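Local coordinates for protein methyltransferase (Thermus thermophilus, PDB 1WS6) that probably transfers a methyl group from S-adenosylmethionine to a substrate, as a Rossmann-like methyltransferase, at residues Arg44-Phe49 / Glu65-Glu70. Sequence-based numbering, arbitrary orientation.
Sequences RFLDPF and EAVLVE. Unlike the reference sequence in segment 44-49: Pro48 (reference Leu).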
ATOM      1  N   ARG A  44       5.112  -7.359   8.467  1.00 24.00           N
ATOM      2  CA  ARG A  44       3.810  -7.341   7.818  1.00 22.47           C
ATOM      3  C   ARG A  44       3.516  -5.975   7.186  1.00 21.39           C
ATOM      4  O   ARG A  44       3.730  -4.929   7.801  1.00 20.34           O
ATOM      5  CB  ARG A  44       2.722  -7.722   8.819  1.00 22.02           C
ATOM      6  CG  ARG A  44       2.873  -9.136   9.372  1.00 25.24           C
ATOM      7  CD  ARG A  44       1.528  -9.863   9.376  1.00 25.32           C
ATOM      8  NE  ARG A  44       0.527  -9.058  10.058  1.00 26.81           N
ATOM      9  CZ  ARG A  44      -0.784  -9.218   9.947  1.00 25.29           C
ATOM     10  NH1 ARG A  44      -1.288 -10.171   9.174  1.00 23.79           N
ATOM     11  NH2 ARG A  44      -1.591  -8.396  10.601  1.00 25.43           N
ATOM     12  N   PHE A  45       3.019  -6.016   5.949  1.00 19.70           N
ATOM     13  CA  PHE A  45       2.707  -4.832   5.153  1.00 16.92           C
ATOM     14  C   PHE A  45       1.203  -4.775   4.888  1.00 16.60           C
ATOM     15  O   PHE A  45       0.612  -5.745   4.432  1.00 18.03           O
ATOM     16  CB  PHE A  45       3.505  -4.915   3.838  1.00 13.13           C
ATOM     17  CG  PHE A  45       3.462  -3.662   2.997  1.00 10.62           C
ATOM     18  CD1 PHE A  45       2.389  -3.400   2.163  1.00  9.19           C
ATOM     19  CD2 PHE A  45       4.514  -2.766   3.021  1.00 10.62           C
ATOM     20  CE1 PHE A  45       2.371  -2.275   1.372  1.00  8.99           C
ATOM     21  CE2 PHE A  45       4.508  -1.633   2.231  1.00  7.32           C
ATOM     22  CZ  PHE A  45       3.438  -1.387   1.406  1.00 11.08           C
ATOM     23  N   LEU A  46       0.591  -3.631   5.171  1.00 17.28           N
ATOM     24  CA  LEU A  46      -0.847  -3.444   4.998  1.00 18.04           C
ATOM     25  C   LEU A  46      -1.103  -2.486   3.843  1.00 18.59           C
ATOM     26  O   LEU A  46      -0.565  -1.379   3.815  1.00 19.55           O
ATOM     27  CB  LEU A  46      -1.452  -2.860   6.288  1.00 17.22           C
ATOM     28  CG  LEU A  46      -2.953  -3.006   6.614  1.00 19.21           C
ATOM     29  CD1 LEU A  46      -3.516  -1.693   7.143  1.00 12.71           C
ATOM     30  CD2 LEU A  46      -3.721  -3.444   5.379  1.00 17.91           C
ATOM     31  N   ASP A  47      -1.921  -2.899   2.886  1.00 18.81           N
ATOM     32  CA  ASP A  47      -2.211  -2.033   1.748  1.00 21.34           C
ATOM     33  C   ASP A  47      -3.699  -1.887   1.491  1.00 21.69           C
ATOM     34  O   ASP A  47      -4.277  -2.610   0.682  1.00 23.54           O
ATOM     35  CB  ASP A  47      -1.511  -2.549   0.486  1.00 22.64           C
ATOM     36  CG  ASP A  47      -1.870  -1.743  -0.767  1.00 26.64           C
ATOM     37  OD1 ASP A  47      -2.305  -0.578  -0.646  1.00 29.38           O
ATOM     38  OD2 ASP A  47      -1.701  -2.273  -1.890  1.00 29.08           O
ATOM     39  N   PRO A  48      -4.344  -0.958   2.202  1.00 22.19           N
ATOM     40  CA  PRO A  48      -5.781  -0.684   2.065  1.00 23.43           C
ATOM     41  C   PRO A  48      -5.908   0.152   0.793  1.00 23.06           C
ATOM     42  O   PRO A  48      -5.026   0.959   0.494  1.00 22.26           O
ATOM     43  CB  PRO A  48      -6.100   0.114   3.323  1.00 24.11           C
ATOM     44  CG  PRO A  48      -4.827   0.908   3.525  1.00 24.88           C
ATOM     45  CD  PRO A  48      -3.722  -0.082   3.210  1.00 22.89           C
ATOM     46  N   PHE A  49      -6.987  -0.048   0.048  1.00 23.36           N
ATOM     47  CA  PHE A  49      -7.190   0.666  -1.212  1.00 23.04           C
ATOM     48  C   PHE A  49      -6.246   0.117  -2.256  1.00 22.72           C
ATOM     49  O   PHE A  49      -5.836   0.824  -3.169  1.00 21.06           O
ATOM     50  CB  PHE A  49      -6.945   2.167  -1.069  1.00 21.82           C
ATOM     51  CG  PHE A  49      -8.049   2.885  -0.385  1.00 22.03           C
ATOM     52  CD1 PHE A  49      -7.844   3.493   0.838  1.00 21.83           C
ATOM     53  CD2 PHE A  49      -9.308   2.943  -0.961  1.00 23.41           C
ATOM     54  CE1 PHE A  49      -8.874   4.149   1.481  1.00 23.84           C
ATOM     55  CE2 PHE A  49     -10.342   3.597  -0.328  1.00 22.28           C
ATOM     56  CZ  PHE A  49     -10.126   4.200   0.896  1.00 24.53           C
ATOM     57  N   GLU A  65       4.979  -9.746   4.448  1.00 23.63           N
ATOM     58  CA  GLU A  65       3.774 -10.558   4.601  1.00 24.72           C
ATOM     59  C   GLU A  65       2.692  -9.512   4.309  1.00 24.13           C
ATOM     60  O   GLU A  65       2.299  -8.737   5.185  1.00 22.89           O
ATOM     61  CB  GLU A  65       3.648 -11.076   6.037  1.00 27.47           C
ATOM     62  CG  GLU A  65       2.607 -12.178   6.200  1.00 33.66           C
ATOM     63  CD  GLU A  65       2.349 -12.552   7.657  1.00 35.53           C
ATOM     64  OE1 GLU A  65       3.333 -12.701   8.418  1.00 36.59           O
ATOM     65  OE2 GLU A  65       1.162 -12.708   8.030  1.00 33.15           O
ATOM     66  N   ALA A  66       2.226  -9.481   3.070  1.00 22.02           N
ATOM     67  CA  ALA A  66       1.265  -8.475   2.654  1.00 19.94           C
ATOM     68  C   ALA A  66      -0.214  -8.786   2.790  1.00 19.01           C
ATOM     69  O   ALA A  66      -0.668  -9.886   2.514  1.00 19.62           O
ATOM     70  CB  ALA A  66       1.565  -8.066   1.216  1.00 19.92           C
ATOM     71  N   VAL A  67      -0.958  -7.775   3.208  1.00 19.45           N
ATOM     72  CA  VAL A  67      -2.398  -7.871   3.355  1.00 20.33           C
ATOM     73  C   VAL A  67      -2.973  -6.749   2.508  1.00 17.98           C
ATOM     74  O   VAL A  67      -2.696  -5.592   2.754  1.00 19.04           O
ATOM     75  CB  VAL A  67      -2.836  -7.673   4.813  1.00 20.21           C
ATOM     76  CG1 VAL A  67      -4.348  -7.533   4.890  1.00 18.31           C
ATOM     77  CG2 VAL A  67      -2.385  -8.855   5.635  1.00 22.17           C
ATOM     78  N   LEU A  68      -3.768  -7.101   1.510  1.00 17.25           N
ATOM     79  CA  LEU A  68      -4.353  -6.111   0.620  1.00 16.58           C
ATOM     80  C   LEU A  68      -5.866  -6.084   0.733  1.00 17.77           C
ATOM     81  O   LEU A  68      -6.527  -7.111   0.563  1.00 17.24           O
ATOM     82  CB  LEU A  68      -3.967  -6.421  -0.822  1.00 17.10           C
ATOM     83  CG  LEU A  68      -2.477  -6.356  -1.175  1.00 20.92           C
ATOM     84  CD1 LEU A  68      -1.700  -7.470  -0.489  1.00 19.28           C
ATOM     85  CD2 LEU A  68      -2.332  -6.466  -2.683  1.00 22.70           C
ATOM     86  N   VAL A  69      -6.419  -4.913   1.034  1.00 16.01           N
ATOM     87  CA  VAL A  69      -7.858  -4.799   1.137  1.00 15.55           C
ATOM     88  C   VAL A  69      -8.342  -3.846   0.046  1.00 14.89           C
ATOM     89  O   VAL A  69      -7.770  -2.779  -0.157  1.00 16.08           O
ATOM     90  CB  VAL A  69      -8.291  -4.376   2.587  1.00 15.29           C
ATOM     91  CG1 VAL A  69      -7.134  -3.780   3.325  1.00 16.13           C
ATOM     92  CG2 VAL A  69      -9.471  -3.430   2.545  1.00 14.04           C
ATOM     93  N   GLU A  70      -9.371  -4.277  -0.683  1.00 15.08           N
ATOM     94  CA  GLU A  70      -9.946  -3.530  -1.808  1.00 16.37           C
ATOM     95  C   GLU A  70     -11.440  -3.855  -1.909  1.00 16.40           C
ATOM     96  O   GLU A  70     -11.832  -5.017  -1.840  1.00 18.23           O
ATOM     97  CB  GLU A  70      -9.208  -3.919  -3.104  1.00 15.14           C
ATOM     98  CG  GLU A  70      -9.883  -3.480  -4.388  1.00 16.95           C
ATOM     99  CD  GLU A  70     -10.126  -1.994  -4.446  1.00 19.00           C
ATOM    100  OE1 GLU A  70     -11.175  -1.584  -4.987  1.00 23.82           O
ATOM    101  OE2 GLU A  70      -9.275  -1.224  -3.956  1.00 20.99           O
TER
HETATM  102  O   HOH W   1      -1.215 -12.205   7.095  1.00 43.00           O
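Leu46 CD2 lies 4.0 Å from Val69 CG1 and touches Val67 CG1 as well, bridging two valines of the neighbouring strand. Its CG is anti to the backbone N (chi1 -158°), and CD2 leans over the sheet face toward strand 65-69. Val69 CG1 also meets Pro48, coming within 3.6 Å of Pro48 CA. Phe100 of helix 97-106 packs on Leu46 and Val69. Phe45, Ala66, Asp47 and Leu68 project from the other face, where helix 54-61 packs on Phe45, Asp47 and Ala66.

The two strands run parallel in register. Val67 is gripped through both backbone groups: its N donates to Phe45 O at 2.8 Å, and its O accepts from Asp47 N. Val69 N donates to Asp47 O at 3.2 Å. Strand 44-48, helix 54-61 and strand 65-69 form a beta-alpha-beta unit of the Rossmann-like fold. Asp47 OD2 makes a weak hydrogen bond to Gly56 N, in a glycine-rich segment that may belong to the cofactor site. Beyond Val69, Glu70 OE1 accepts from Asp72 N.

At the start of the strands, Arg44 bends at chi2 and chi3. Its CD lies 3.2 Å from Glu65 OE2, while NH1 makes a long salt bridge of 3.7 Å to that oxygen. The guanidinium and carboxylate planes are 65° apart. A water donates to Glu65 OE2 and weakly accepts from Arg44 NH1. Arg44 NH2 pairs with Glu109 in a salt bridge, and NE bonds Arg110 O. An alanine here would probably leave the carboxylates of Glu65 and Glu109 without this positive charge and Arg110 O without its bond from NE.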